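Local atomic coordinates of adenosine kinase (Sinorhizobium meliloti, PDB entry 3UBO), a protein that binds adenosine and ADP in the fold of the pfkB carbohydrate kinases and probably catalyses the phosphorylation of adenosine. Residues 65-70 with 99-104; 15-20 with 314-319; 76-81 with 146-151; 173-178 with 183-188. One frame throughout, in Å; residues are numbered along the deposited sequence.

Contact 1 of 4, residues 65-70 with 99-104; sequences NTAAGV and QGVHFQ. With ADN (adenosine), chain C.
Ala68 and Gln99 approach most closely in backbone terms, their CA atoms 5.5 Å apart, where helix 62-73 meets the turn after helix 87-98. The setting is the α/β domain of the pfkB family fold. That turn is a Schellman motif: Gly100, with a positive phi of 98°, follows the helix and sends the chain into the short edge strand 102-103.

Apolar contact is made by two alanine methyls, a valine branch and the aliphatic part of Gln99. The methyl of Ala67 lies 4.2 Å from Val101 CG2, the valine branch anti to its own carbonyl carbon; the same branch sits against the Ala67 carbonyl, while the valine also rests on Ile96, Ala77 and Tyr79. The side chain of Gln99 bends at chi2 (-69°), which lays the chain along the methyl of Ala68, with CG and then CD against Ala68 CB.

The amide of Gln99 finds its partners outside the two segments. Gln99 OE1 and Ala68 O are 3.1 Å apart but are both acceptors, so they do not bond. Gln99 NE2 donates to Pro318 O, and Gln99 OE1 accepts a weak bond from Ser72 OG. Pro54 of the second subunit packs on this glutamine.

At the start of segment 65-70 the chemistry turns to ligand binding. Asn65 OD1 accepts from Arg317 NE, which orients the amide and leaves its nitrogen directed at the ribose. Asn65 ND2, also bonded to Asp280 OD2, donates to O3' of adenosine over 2.9 Å with an N-H...O angle of 156°.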
loop_
_atom_site.group_PDB
_atom_site.type_symbol
_atom_site.label_atom_id
_atom_site.label_comp_id
_atom_site.label_asym_id
_atom_site.label_seq_id
_atom_site.Cartn_x
_atom_site.Cartn_y
_atom_site.Cartn_z
ATOM N N ASN A 65 -12.971 5.860 5.758
ATOM C CA ASN A 65 -12.140 6.718 4.978
ATOM C C ASN A 65 -12.550 8.141 5.348
ATOM O O ASN A 65 -11.708 9.006 5.641
ATOM C CB ASN A 65 -12.342 6.439 3.467
ATOM C CG ASN A 65 -11.656 5.146 2.981
ATOM O OD1 ASN A 65 -10.687 4.625 3.611
ATOM N ND2 ASN A 65 -12.151 4.639 1.832
ATOM N N THR A 66 -13.862 8.357 5.361
ATOM C CA THR A 66 -14.416 9.664 5.612
ATOM C C THR A 66 -13.931 10.120 7.002
ATOM O O THR A 66 -13.705 11.278 7.210
ATOM C CB THR A 66 -15.926 9.618 5.550
ATOM O OG1 THR A 66 -16.377 9.312 4.214
ATOM C CG2 THR A 66 -16.441 10.904 5.957
ATOM N N ALA A 67 -13.711 9.214 7.950
ATOM C CA ALA A 67 -13.154 9.610 9.280
ATOM C C ALA A 67 -11.645 9.859 9.350
ATOM O O ALA A 67 -11.203 10.771 10.077
ATOM C CB ALA A 67 -13.572 8.608 10.426
ATOM N N ALA A 68 -10.844 9.022 8.651
ATOM C CA ALA A 68 -9.426 9.371 8.385
ATOM C C ALA A 68 -9.392 10.731 7.651
ATOM O O ALA A 68 -8.519 11.515 7.935
ATOM C CB ALA A 68 -8.642 8.294 7.592
ATOM N N GLY A 69 -10.388 11.013 6.807
ATOM C CA GLY A 69 -10.516 12.313 6.131
ATOM C C GLY A 69 -10.595 13.558 7.022
ATOM O O GLY A 69 -9.720 14.449 6.962
ATOM N N VAL A 70 -11.662 13.600 7.828
ATOM C CA VAL A 70 -11.858 14.596 8.863
ATOM C C VAL A 70 -10.620 14.777 9.764
ATOM O O VAL A 70 -10.035 15.859 9.782
ATOM C CB VAL A 70 -13.116 14.316 9.717
ATOM C CG1 VAL A 70 -13.125 15.283 10.833
ATOM C CG2 VAL A 70 -14.387 14.415 8.876
ATOM N N GLN A 99 -4.344 7.921 12.180
ATOM C CA GLN A 99 -4.988 9.175 11.703
ATOM C C GLN A 99 -5.247 10.143 12.873
ATOM O O GLN A 99 -5.290 11.326 12.662
ATOM C CB GLN A 99 -6.314 8.937 10.962
ATOM C CG GLN A 99 -6.178 8.271 9.575
ATOM C CD GLN A 99 -5.519 9.163 8.467
ATOM O OE1 GLN A 99 -5.731 10.376 8.446
ATOM N NE2 GLN A 99 -4.750 8.556 7.555
ATOM N N GLY A 100 -5.381 9.612 14.115
ATOM C CA GLY A 100 -5.792 10.359 15.298
ATOM C C GLY A 100 -7.288 10.164 15.570
ATOM O O GLY A 100 -7.862 10.822 16.425
ATOM N N VAL A 101 -7.919 9.243 14.838
ATOM C CA VAL A 101 -9.299 8.894 15.103
ATOM C C VAL A 101 -9.396 7.987 16.324
ATOM O O VAL A 101 -8.443 7.269 16.671
ATOM C CB VAL A 101 -9.996 8.249 13.893
ATOM C CG1 VAL A 101 -11.292 7.643 14.320
ATOM C CG2 VAL A 101 -10.228 9.260 12.834
ATOM N N HIS A 102 -10.547 8.084 17.002
ATOM C CA HIS A 102 -10.873 7.296 18.206
ATOM C C HIS A 102 -11.536 6.045 17.681
ATOM O O HIS A 102 -12.592 6.093 16.984
ATOM C CB HIS A 102 -11.788 8.062 19.226
ATOM C CG HIS A 102 -12.344 7.190 20.333
ATOM N ND1 HIS A 102 -11.699 7.009 21.548
ATOM C CD2 HIS A 102 -13.482 6.436 20.397
ATOM C CE1 HIS A 102 -12.405 6.172 22.298
ATOM N NE2 HIS A 102 -13.494 5.818 21.626
ATOM N N PHE A 103 -10.865 4.937 17.987
ATOM C CA PHE A 103 -11.301 3.602 17.556
ATOM C C PHE A 103 -11.071 2.573 18.658
ATOM O O PHE A 103 -9.918 2.225 18.943
ATOM C CB PHE A 103 -10.515 3.151 16.339
ATOM C CG PHE A 103 -11.009 1.852 15.794
ATOM C CD1 PHE A 103 -12.314 1.761 15.298
ATOM C CD2 PHE A 103 -10.185 0.717 15.769
ATOM C CE1 PHE A 103 -12.775 0.575 14.764
ATOM C CE2 PHE A 103 -10.657 -0.457 15.252
ATOM C CZ PHE A 103 -11.949 -0.532 14.743
ATOM N N GLN A 104 -12.163 2.092 19.261
ATOM C CA GLN A 104 -12.101 1.308 20.495
ATOM C C GLN A 104 -12.953 0.061 20.340
ATOM O O GLN A 104 -12.744 -0.913 21.057
ATOM C CB GLN A 104 -12.528 2.159 21.694
ATOM C CG GLN A 104 -11.429 3.097 22.132
ATOM C CD GLN A 104 -10.109 2.339 22.417
ATOM O OE1 GLN A 104 -10.149 1.279 23.080
ATOM N NE2 GLN A 104 -8.949 2.849 21.918
HETATM O "O5'" ADN C . -15.767 4.190 -1.956
HETATM C "C5'" ADN C . -14.376 3.957 -1.520
HETATM C "C4'" ADN C . -14.207 2.764 -0.517
HETATM O "O4'" ADN C . -15.300 1.839 -0.544
HETATM C "C3'" ADN C . -12.917 1.804 -0.348
HETATM O "O3'" ADN C . -11.706 2.182 0.262
HETATM C "C2'" ADN C . -13.541 0.508 0.270
HETATM O "O2'" ADN C . -12.894 -0.004 1.454
HETATM C "C1'" ADN C . -14.952 0.914 0.425
HETATM N N9 ADN C . -15.877 -0.250 0.278
HETATM C C8 ADN C . -16.040 -1.208 -0.765
HETATM N N7 ADN C . -17.163 -2.033 -0.488
HETATM C C5 ADN C . -17.698 -1.568 0.728
HETATM C C6 ADN C . -18.796 -2.003 1.519
HETATM N N6 ADN C . -19.644 -3.091 1.110
HETATM N N1 ADN C . -19.073 -1.288 2.740
HETATM C C2 ADN C . -18.255 -0.179 3.135
HETATM N N3 ADN C . -17.153 0.286 2.377
HETATM C C4 ADN C . -16.892 -0.445 1.193
#

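Contact 2 of 4, residues 15-20 with 314-319; sequences IVDIIA and IGPRPL. With ADN (adenosine), chain C.
The carboxylate of Asp17 and the ring of Pro316 stand next to each other beside the ribose, Asp17 OD2 being 4.2 Å from Pro316 CG. Asp17 has CG anti to its carbonyl carbon (chi1 -76°), a setting that presents both oxygens to the sugar diol. Adenosine O2' donates to Asp17 OD1 at 2.9 Å and adenosine O3' to Asp17 OD2 at 2.5 Å, so the carboxylate grips the two hydroxyls as a bidentate pair. Pro316 CB adds a nonpolar wall 3.4 Å from adenosine O3'.

Strand 16-21 belongs to the five-stranded mixed sheet that forms the lid of pfkB-type kinases, where it lies between strands 116-121 and 56-59. Two residues after Asp17, on the same side of that strand, Ile19 also faces the loop after helix 296-311. Its two branches have different partners: the methyl Ile19 CG2 meets Ile314 CD1 at 4.4 Å, and the CG1 arm brings Ile19 CD1 to 4.3 Å from Gly315 CA. Gly315 has a positive phi (119°), a conformation that glycine adopts readily, and its N is bonded to Asp274 OD2. Beyond the isoleucines, Ile314 packs on Leu319 of the second subunit. At the other end of the strand segment, Ile15 CD1 abuts C4 and C5 of the adenine.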
loop_
_atom_site.group_PDB
_atom_site.type_symbol
_atom_site.label_atom_id
_atom_site.label_comp_id
_atom_site.label_asym_id
_atom_site.label_seq_id
_atom_site.Cartn_x
_atom_site.Cartn_y
_atom_site.Cartn_z
ATOM N N ILE A 15 -13.054 -2.389 6.344
ATOM C CA ILE A 15 -12.622 -3.132 5.139
ATOM C C ILE A 15 -11.152 -2.849 4.811
ATOM O O ILE A 15 -10.712 -1.692 4.844
ATOM C CB ILE A 15 -13.499 -2.825 3.915
ATOM C CG1 ILE A 15 -14.951 -3.246 4.209
ATOM C CG2 ILE A 15 -12.919 -3.470 2.701
ATOM C CD1 ILE A 15 -15.902 -2.857 3.121
ATOM N N VAL A 16 -10.367 -3.904 4.583
ATOM C CA VAL A 16 -9.050 -3.663 4.008
ATOM C C VAL A 16 -9.048 -3.890 2.490
ATOM O O VAL A 16 -9.639 -4.873 2.008
ATOM C CB VAL A 16 -7.950 -4.374 4.728
ATOM C CG1 VAL A 16 -6.548 -4.007 4.090
ATOM C CG2 VAL A 16 -8.030 -3.977 6.127
ATOM N N ASP A 17 -8.484 -2.919 1.768
ATOM C CA ASP A 17 -8.497 -2.890 0.298
ATOM C C ASP A 17 -7.271 -3.509 -0.315
ATOM O O ASP A 17 -6.107 -3.109 -0.009
ATOM C CB ASP A 17 -8.603 -1.444 -0.218
ATOM C CG ASP A 17 -9.986 -0.904 -0.080
ATOM O OD1 ASP A 17 -10.770 -1.671 0.484
ATOM O OD2 ASP A 17 -10.318 0.228 -0.487
ATOM N N ILE A 18 -7.533 -4.438 -1.226
ATOM C CA ILE A 18 -6.445 -5.074 -1.963
ATOM C C ILE A 18 -6.684 -4.654 -3.358
ATOM O O ILE A 18 -7.747 -4.978 -3.942
ATOM C CB ILE A 18 -6.459 -6.613 -1.831
ATOM C CG1 ILE A 18 -6.987 -6.953 -0.414
ATOM C CG2 ILE A 18 -5.100 -7.178 -2.170
ATOM C CD1 ILE A 18 -6.340 -8.039 0.235
ATOM N N ILE A 19 -5.725 -3.906 -3.889
ATOM C CA ILE A 19 -5.950 -3.161 -5.080
ATOM C C ILE A 19 -4.907 -3.503 -6.166
ATOM O O ILE A 19 -3.699 -3.612 -5.844
ATOM C CB ILE A 19 -5.747 -1.656 -4.773
ATOM C CG1 ILE A 19 -6.618 -1.171 -3.609
ATOM C CG2 ILE A 19 -5.923 -0.819 -6.018
ATOM C CD1 ILE A 19 -5.926 0.017 -2.781
ATOM N N ALA A 20 -5.351 -3.578 -7.431
ATOM C CA ALA A 20 -4.454 -3.679 -8.576
ATOM C C ALA A 20 -5.152 -3.250 -9.861
ATOM O O ALA A 20 -6.362 -3.210 -9.949
ATOM C CB ALA A 20 -3.859 -5.141 -8.749
ATOM N N ILE A 314 -3.092 5.752 -5.852
ATOM C CA ILE A 314 -3.562 4.369 -5.717
ATOM C C ILE A 314 -3.784 4.399 -4.270
ATOM O O ILE A 314 -2.854 4.735 -3.550
ATOM C CB ILE A 314 -2.464 3.318 -6.077
ATOM C CG1 ILE A 314 -2.572 2.959 -7.558
ATOM C CG2 ILE A 314 -2.594 2.077 -5.238
ATOM C CD1 ILE A 314 -3.946 2.552 -7.942
ATOM N N GLY A 315 -5.024 4.104 -3.841
ATOM C CA GLY A 315 -5.398 4.223 -2.434
ATOM C C GLY A 315 -6.532 5.210 -2.130
ATOM O O GLY A 315 -6.666 6.256 -2.828
ATOM N N PRO A 316 -7.353 4.910 -1.083
ATOM C CA PRO A 316 -8.494 5.760 -0.716
ATOM C C PRO A 316 -8.191 6.754 0.459
ATOM O O PRO A 316 -9.079 7.573 0.714
ATOM C CB PRO A 316 -9.490 4.733 -0.238
ATOM C CG PRO A 316 -8.583 3.822 0.678
ATOM C CD PRO A 316 -7.223 3.783 -0.127
ATOM N N ARG A 317 -7.009 6.721 1.102
ATOM C CA ARG A 317 -6.744 7.593 2.259
ATOM C C ARG A 317 -5.447 8.401 2.168
ATOM O O ARG A 317 -4.377 7.856 1.901
ATOM C CB ARG A 317 -6.703 6.778 3.607
ATOM C CG ARG A 317 -8.037 6.252 4.141
ATOM C CD ARG A 317 -7.815 5.504 5.458
ATOM N NE ARG A 317 -8.962 4.665 5.848
ATOM C CZ ARG A 317 -8.966 3.901 6.944
ATOM N NH1 ARG A 317 -7.875 3.919 7.729
ATOM N NH2 ARG A 317 -10.048 3.122 7.269
ATOM N N PRO A 318 -5.516 9.707 2.458
ATOM C CA PRO A 318 -4.323 10.588 2.554
ATOM C C PRO A 318 -3.383 10.006 3.565
ATOM O O PRO A 318 -3.848 9.701 4.606
ATOM C CB PRO A 318 -4.893 11.877 3.162
ATOM C CG PRO A 318 -6.276 11.391 3.795
ATOM C CD PRO A 318 -6.769 10.410 2.790
ATOM N N LEU A 319 -2.116 9.837 3.304
ATOM C CA LEU A 319 -1.235 9.183 4.275
ATOM C C LEU A 319 -0.444 10.200 5.107
ATOM O O LEU A 319 0.490 9.846 5.885
ATOM C CB LEU A 319 -0.268 8.247 3.539
ATOM C CG LEU A 319 -0.978 7.299 2.558
ATOM C CD1 LEU A 319 0.065 6.538 1.657
ATOM C CD2 LEU A 319 -1.981 6.320 3.283
HETATM O "O5'" ADN C . -15.767 4.190 -1.956
HETATM C "C5'" ADN C . -14.376 3.957 -1.520
HETATM C "C4'" ADN C . -14.207 2.764 -0.517
HETATM O "O4'" ADN C . -15.300 1.839 -0.544
HETATM C "C3'" ADN C . -12.917 1.804 -0.348
HETATM O "O3'" ADN C . -11.706 2.182 0.262
HETATM C "C2'" ADN C . -13.541 0.508 0.270
HETATM O "O2'" ADN C . -12.894 -0.004 1.454
HETATM C "C1'" ADN C . -14.952 0.914 0.425
HETATM N N9 ADN C . -15.877 -0.250 0.278
HETATM C C8 ADN C . -16.040 -1.208 -0.765
HETATM N N7 ADN C . -17.163 -2.033 -0.488
HETATM C C5 ADN C . -17.698 -1.568 0.728
HETATM C C6 ADN C . -18.796 -2.003 1.519
HETATM N N6 ADN C . -19.644 -3.091 1.110
HETATM N N1 ADN C . -19.073 -1.288 2.740
HETATM C C2 ADN C . -18.255 -0.179 3.135
HETATM N N3 ADN C . -17.153 0.286 2.377
HETATM C C4 ADN C . -16.892 -0.445 1.193
#

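Contact 3 of 4, residues 76-81 with 146-151; sequences RAAYFG and DDVVAQ
Strand 77-80 and helix 146-150 run at 136° between their N-to-C directions, with axes 10.1 Å apart at closest approach and Ala78 and Val148 as the nearest CA pair, 7.9 Å apart. Alternation along the strand turns Ala78 and Phe80 to the helix and Tyr79 to the other face of the sheet.

Val148 serves both strand residues with one methyl. With CG1 anti to the backbone N (chi1 -175°), that branch reaches the strand: Val148 CG1 lies 3.9 Å from Ala78 CB and 4.1 Å from Phe80 CE1. The valine meets the ring obliquely, the two side chains passing in opposite directions. Val149 takes a different approach. Its CG2 touches the ring edge close to the ring plane, 3.9 Å from Phe80 CE2, and the two side chains cross at about a right angle. Thus consecutive helix residues hold the outer end of the phenyl ring through different branches. All four residues are buried, and the meeting is apolar throughout.

Neighbouring strand 6-11 continues the same surface, with Leu9 against Ala78 and Ile11 against Phe80. Helix 62-73 reaches Ala77 on the opposite face, so the strand is sandwiched between helices, the layered α/β/α arrangement of the pfkB family core with its parallel sheet.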
loop_
_atom_site.group_PDB
_atom_site.type_symbol
_atom_site.label_atom_id
_atom_site.label_comp_id
_atom_site.label_asym_id
_atom_site.label_seq_id
_atom_site.Cartn_x
_atom_site.Cartn_y
_atom_site.Cartn_z
ATOM N N ARG A 76 -11.808 16.534 14.631
ATOM C CA ARG A 76 -11.771 15.433 15.600
ATOM C C ARG A 76 -12.849 14.386 15.260
ATOM O O ARG A 76 -14.056 14.695 15.087
ATOM C CB ARG A 76 -11.972 15.903 17.072
ATOM C CG ARG A 76 -11.126 17.132 17.562
ATOM C CD ARG A 76 -11.899 17.945 18.676
ATOM N NE ARG A 76 -13.110 18.636 18.154
ATOM C CZ ARG A 76 -14.176 18.949 18.889
ATOM N NH1 ARG A 76 -14.198 18.610 20.185
ATOM N NH2 ARG A 76 -15.224 19.556 18.326
ATOM N N ALA A 77 -12.397 13.141 15.162
ATOM C CA ALA A 77 -13.227 12.075 14.591
ATOM C C ALA A 77 -13.154 10.752 15.397
ATOM O O ALA A 77 -12.201 10.502 16.143
ATOM C CB ALA A 77 -12.808 11.846 13.101
ATOM N N ALA A 78 -14.139 9.899 15.168
ATOM C CA ALA A 78 -14.235 8.604 15.862
ATOM C C ALA A 78 -14.984 7.620 14.971
ATOM O O ALA A 78 -15.819 8.028 14.087
ATOM C CB ALA A 78 -14.936 8.728 17.235
ATOM N N TYR A 79 -14.680 6.331 15.188
ATOM C CA TYR A 79 -15.123 5.320 14.217
ATOM C C TYR A 79 -15.516 4.053 14.927
ATOM O O TYR A 79 -14.885 3.655 15.925
ATOM C CB TYR A 79 -14.071 5.064 13.050
ATOM C CG TYR A 79 -14.461 3.886 12.107
ATOM C CD1 TYR A 79 -15.446 4.049 11.130
ATOM C CD2 TYR A 79 -13.863 2.617 12.232
ATOM C CE1 TYR A 79 -15.822 3.043 10.325
ATOM C CE2 TYR A 79 -14.223 1.590 11.391
ATOM C CZ TYR A 79 -15.215 1.819 10.456
ATOM O OH TYR A 79 -15.626 0.799 9.649
ATOM N N PHE A 80 -16.596 3.459 14.440
ATOM C CA PHE A 80 -16.984 2.149 14.935
ATOM C C PHE A 80 -16.993 1.193 13.744
ATOM O O PHE A 80 -17.702 1.488 12.731
ATOM C CB PHE A 80 -18.423 2.123 15.525
ATOM C CG PHE A 80 -18.694 3.108 16.644
ATOM C CD1 PHE A 80 -17.663 3.583 17.471
ATOM C CD2 PHE A 80 -20.029 3.532 16.895
ATOM C CE1 PHE A 80 -17.972 4.434 18.556
ATOM C CE2 PHE A 80 -20.332 4.402 17.923
ATOM C CZ PHE A 80 -19.325 4.835 18.781
ATOM N N GLY A 81 -16.252 0.094 13.835
ATOM C CA GLY A 81 -16.194 -0.879 12.759
ATOM C C GLY A 81 -16.064 -2.299 13.272
ATOM O O GLY A 81 -15.766 -2.520 14.446
ATOM N N ASP A 146 -21.476 4.626 23.734
ATOM C CA ASP A 146 -22.666 5.395 24.057
ATOM C C ASP A 146 -22.354 6.904 24.217
ATOM O O ASP A 146 -22.985 7.825 23.604
ATOM C CB ASP A 146 -23.146 4.789 25.396
ATOM C CG ASP A 146 -24.597 5.045 25.643
ATOM O OD1 ASP A 146 -25.058 6.057 25.044
ATOM O OD2 ASP A 146 -25.274 4.271 26.379
ATOM N N ASP A 147 -21.360 7.096 25.090
ATOM C CA ASP A 147 -20.811 8.383 25.463
ATOM C C ASP A 147 -20.344 9.039 24.191
ATOM O O ASP A 147 -20.703 10.201 23.882
ATOM C CB ASP A 147 -19.664 8.220 26.502
ATOM C CG ASP A 147 -18.643 7.126 26.124
ATOM O OD1 ASP A 147 -19.083 6.047 25.703
ATOM O OD2 ASP A 147 -17.403 7.338 26.237
ATOM N N VAL A 148 -19.577 8.266 23.421
ATOM C CA VAL A 148 -19.058 8.699 22.119
ATOM C C VAL A 148 -20.141 9.183 21.125
ATOM O O VAL A 148 -20.012 10.283 20.655
ATOM C CB VAL A 148 -18.014 7.662 21.581
ATOM C CG1 VAL A 148 -17.325 8.102 20.259
ATOM C CG2 VAL A 148 -16.950 7.387 22.708
ATOM N N VAL A 149 -21.217 8.453 20.836
ATOM C CA VAL A 149 -22.259 9.048 19.981
ATOM C C VAL A 149 -22.736 10.406 20.482
ATOM O O VAL A 149 -22.858 11.348 19.685
ATOM C CB VAL A 149 -23.455 8.143 19.795
ATOM C CG1 VAL A 149 -24.454 8.640 18.706
ATOM C CG2 VAL A 149 -22.955 6.740 19.565
ATOM N N ALA A 150 -22.972 10.523 21.788
ATOM C CA ALA A 150 -23.450 11.773 22.412
ATOM C C ALA A 150 -22.480 12.982 22.284
ATOM O O ALA A 150 -22.897 14.142 22.104
ATOM C CB ALA A 150 -23.814 11.503 23.897
ATOM N N GLN A 151 -21.192 12.704 22.373
ATOM C CA GLN A 151 -20.165 13.737 22.282
ATOM C C GLN A 151 -19.772 14.194 20.850
ATOM O O GLN A 151 -18.807 15.019 20.645
ATOM C CB GLN A 151 -18.923 13.231 23.003
ATOM C CG GLN A 151 -19.221 12.648 24.372
ATOM C CD GLN A 151 -17.997 11.989 24.989
ATOM O OE1 GLN A 151 -17.526 10.930 24.499
ATOM N NE2 GLN A 151 -17.456 12.613 26.064
#

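Contact 4 of 4, residues 173-178 with 183-188; sequences EAARIA and RETAMT
Ala175 and Thr185 lie across the return leg of a beta-alpha-beta crossover, in which helix 168-179 links the parallel neighbours 152-158 and 184-188 of the central sheet. Their CA atoms are 6.4 Å apart; nearer the turn, Ala178 CA and Arg183 CA are 5.2 Å apart.

Apolar packing joins the helix to the strand through small groups. Thr185 CG2 lies 4.0 Å from Ala175 CA and 4.4 Å from Ala175 CB, so the threonine methyl sits against the helix backbone as much as against the alanine side chain. The small alanine at this point is consistent with the short separation of helix and strand. The adjoining face, through Ala174, Ile177 and Ala178, takes up Val149 of helix 146-150.

A backbone bond from Arg183 N to Ala178 O is weak, with an N-H...O angle of 128°. It is also doubtful, because that oxygen is modelled too close to Arg183 CB, and the packing at this end is equally uncertain.

Side-chain polar groups are satisfied away from the interface. In Thr185 a chi1 of 70° leaves CG2 anti to the carbonyl carbon and against the helix, while OG1 bonds to Thr210 O. The chain of Arg183 turns sharply at chi2 and carries its guanidinium to helix 146-150, where Arg183 NE donates to Ala150 O at a distance of 2.9 Å.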
loop_
_atom_site.group_PDB
_atom_site.type_symbol
_atom_site.label_atom_id
_atom_site.label_comp_id
_atom_site.label_asym_id
_atom_site.label_seq_id
_atom_site.Cartn_x
_atom_site.Cartn_y
_atom_site.Cartn_z
ATOM N N GLU A 173 -30.261 3.024 16.831
ATOM C CA GLU A 173 -29.786 3.225 18.192
ATOM C C GLU A 173 -28.830 4.390 18.424
ATOM O O GLU A 173 -28.951 5.119 19.414
ATOM C CB GLU A 173 -29.100 1.930 18.671
ATOM C CG GLU A 173 -29.169 1.631 20.199
ATOM C CD GLU A 173 -30.620 1.445 20.752
ATOM O OE1 GLU A 173 -31.499 0.718 20.142
ATOM O OE2 GLU A 173 -30.849 2.064 21.815
ATOM N N ALA A 174 -27.836 4.524 17.554
ATOM C CA ALA A 174 -26.953 5.706 17.537
ATOM C C ALA A 174 -27.606 7.004 17.007
ATOM O O ALA A 174 -27.179 8.074 17.401
ATOM C CB ALA A 174 -25.664 5.405 16.789
ATOM N N ALA A 175 -28.575 6.864 16.088
ATOM C CA ALA A 175 -29.483 7.913 15.640
ATOM C C ALA A 175 -30.280 8.454 16.840
ATOM O O ALA A 175 -30.279 9.640 17.096
ATOM C CB ALA A 175 -30.421 7.371 14.535
ATOM N N ARG A 176 -30.938 7.558 17.577
ATOM C CA ARG A 176 -31.526 7.874 18.859
ATOM C C ARG A 176 -30.516 8.559 19.803
ATOM O O ARG A 176 -30.725 9.696 20.155
ATOM C CB ARG A 176 -32.117 6.623 19.513
ATOM C CG ARG A 176 -33.361 6.935 20.384
ATOM C CD ARG A 176 -33.585 6.066 21.628
ATOM N NE ARG A 176 -32.334 5.638 22.275
ATOM C CZ ARG A 176 -31.679 6.313 23.229
ATOM N NH1 ARG A 176 -32.155 7.488 23.689
ATOM N NH2 ARG A 176 -30.535 5.805 23.722
ATOM N N ILE A 177 -29.436 7.893 20.210
ATOM C CA ILE A 177 -28.483 8.497 21.162
ATOM C C ILE A 177 -28.061 9.911 20.824
ATOM O O ILE A 177 -27.766 10.696 21.729
ATOM C CB ILE A 177 -27.156 7.668 21.384
ATOM C CG1 ILE A 177 -27.475 6.218 21.856
ATOM C CG2 ILE A 177 -26.098 8.425 22.280
ATOM C CD1 ILE A 177 -26.254 5.346 22.184
ATOM N N ALA A 178 -28.020 10.243 19.529
ATOM C CA ALA A 178 -27.277 11.401 19.059
ATOM C C ALA A 178 -28.229 12.564 18.905
ATOM O O ALA A 178 -27.887 13.699 19.286
ATOM C CB ALA A 178 -26.584 11.102 17.727
ATOM N N ARG A 183 -27.516 16.608 18.368
ATOM C CA ARG A 183 -26.516 16.257 17.408
ATOM C C ARG A 183 -27.275 15.940 16.134
ATOM O O ARG A 183 -28.498 15.840 16.114
ATOM C CB ARG A 183 -25.805 15.000 17.856
ATOM C CG ARG A 183 -24.794 15.153 18.961
ATOM C CD ARG A 183 -24.641 16.560 19.514
ATOM N NE ARG A 183 -23.863 16.469 20.758
ATOM C CZ ARG A 183 -23.117 17.438 21.297
ATOM N NH1 ARG A 183 -22.475 17.176 22.441
ATOM N NH2 ARG A 183 -22.986 18.638 20.693
ATOM N N GLU A 184 -26.515 15.803 15.053
ATOM C CA GLU A 184 -27.031 15.567 13.704
ATOM C C GLU A 184 -26.534 14.223 13.148
ATOM O O GLU A 184 -25.420 13.762 13.482
ATOM C CB GLU A 184 -26.607 16.699 12.756
ATOM C CG GLU A 184 -27.667 17.806 12.626
ATOM C CD GLU A 184 -27.142 19.020 11.933
ATOM O OE1 GLU A 184 -27.780 19.464 10.947
ATOM O OE2 GLU A 184 -26.069 19.513 12.360
ATOM N N THR A 185 -27.360 13.604 12.305
ATOM C CA THR A 185 -27.017 12.305 11.766
ATOM C C THR A 185 -26.797 12.373 10.262
ATOM O O THR A 185 -27.554 13.036 9.542
ATOM C CB THR A 185 -28.096 11.222 12.090
ATOM O OG1 THR A 185 -29.300 11.470 11.339
ATOM C CG2 THR A 185 -28.391 11.168 13.574
ATOM N N ALA A 186 -25.795 11.655 9.776
ATOM C CA ALA A 186 -25.608 11.701 8.346
ATOM C C ALA A 186 -25.417 10.349 7.674
ATOM O O ALA A 186 -24.977 9.388 8.309
ATOM C CB ALA A 186 -24.465 12.679 7.991
HETATM N N MSE A 187 -25.722 10.305 6.375
HETATM C CA MSE A 187 -25.372 9.135 5.579
HETATM C C MSE A 187 -24.901 9.337 4.134
HETATM O O MSE A 187 -25.349 10.233 3.445
HETATM C CB MSE A 187 -26.543 8.174 5.535
HETATM C CG MSE A 187 -27.467 8.415 4.326
HETATM SE SE MSE A 187 -29.112 7.284 4.480
HETATM C CE MSE A 187 -28.324 5.445 4.366
ATOM N N THR A 188 -24.044 8.435 3.656
ATOM C CA THR A 188 -23.817 8.288 2.203
ATOM C C THR A 188 -24.694 7.188 1.594
ATOM O O THR A 188 -24.881 6.157 2.203
ATOM C CB THR A 188 -22.395 7.872 1.926
ATOM O OG1 THR A 188 -22.420 7.046 0.776
ATOM C CG2 THR A 188 -21.859 7.028 3.045
#

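In the fold
All four contacts are buried. Contacts 1, 3 and 4 belong to the central parallel sheet and its helices, whereas contact 2 joins the lid sheet to the loop between helices 296-311 and 322-336. Contacts 1 and 2 share adenosine, whose ribose hydroxyls are bonded by Asn65 and Asp17 respectively; their polar chemistry is with the ligand and outside residues, since segment meets segment there by packing, as in contact 3. Contacts 3 and 4, about 11 Å apart between centres, share helix 146-150 as a neighbour and are joined by a polar bond, Arg183 NE to Ala150 O. Contacts 1 and 3 meet through backbone bonds between strands 102-103 and 77-80. Contacts 2 and 4 lie on opposite sides of the chain's centre.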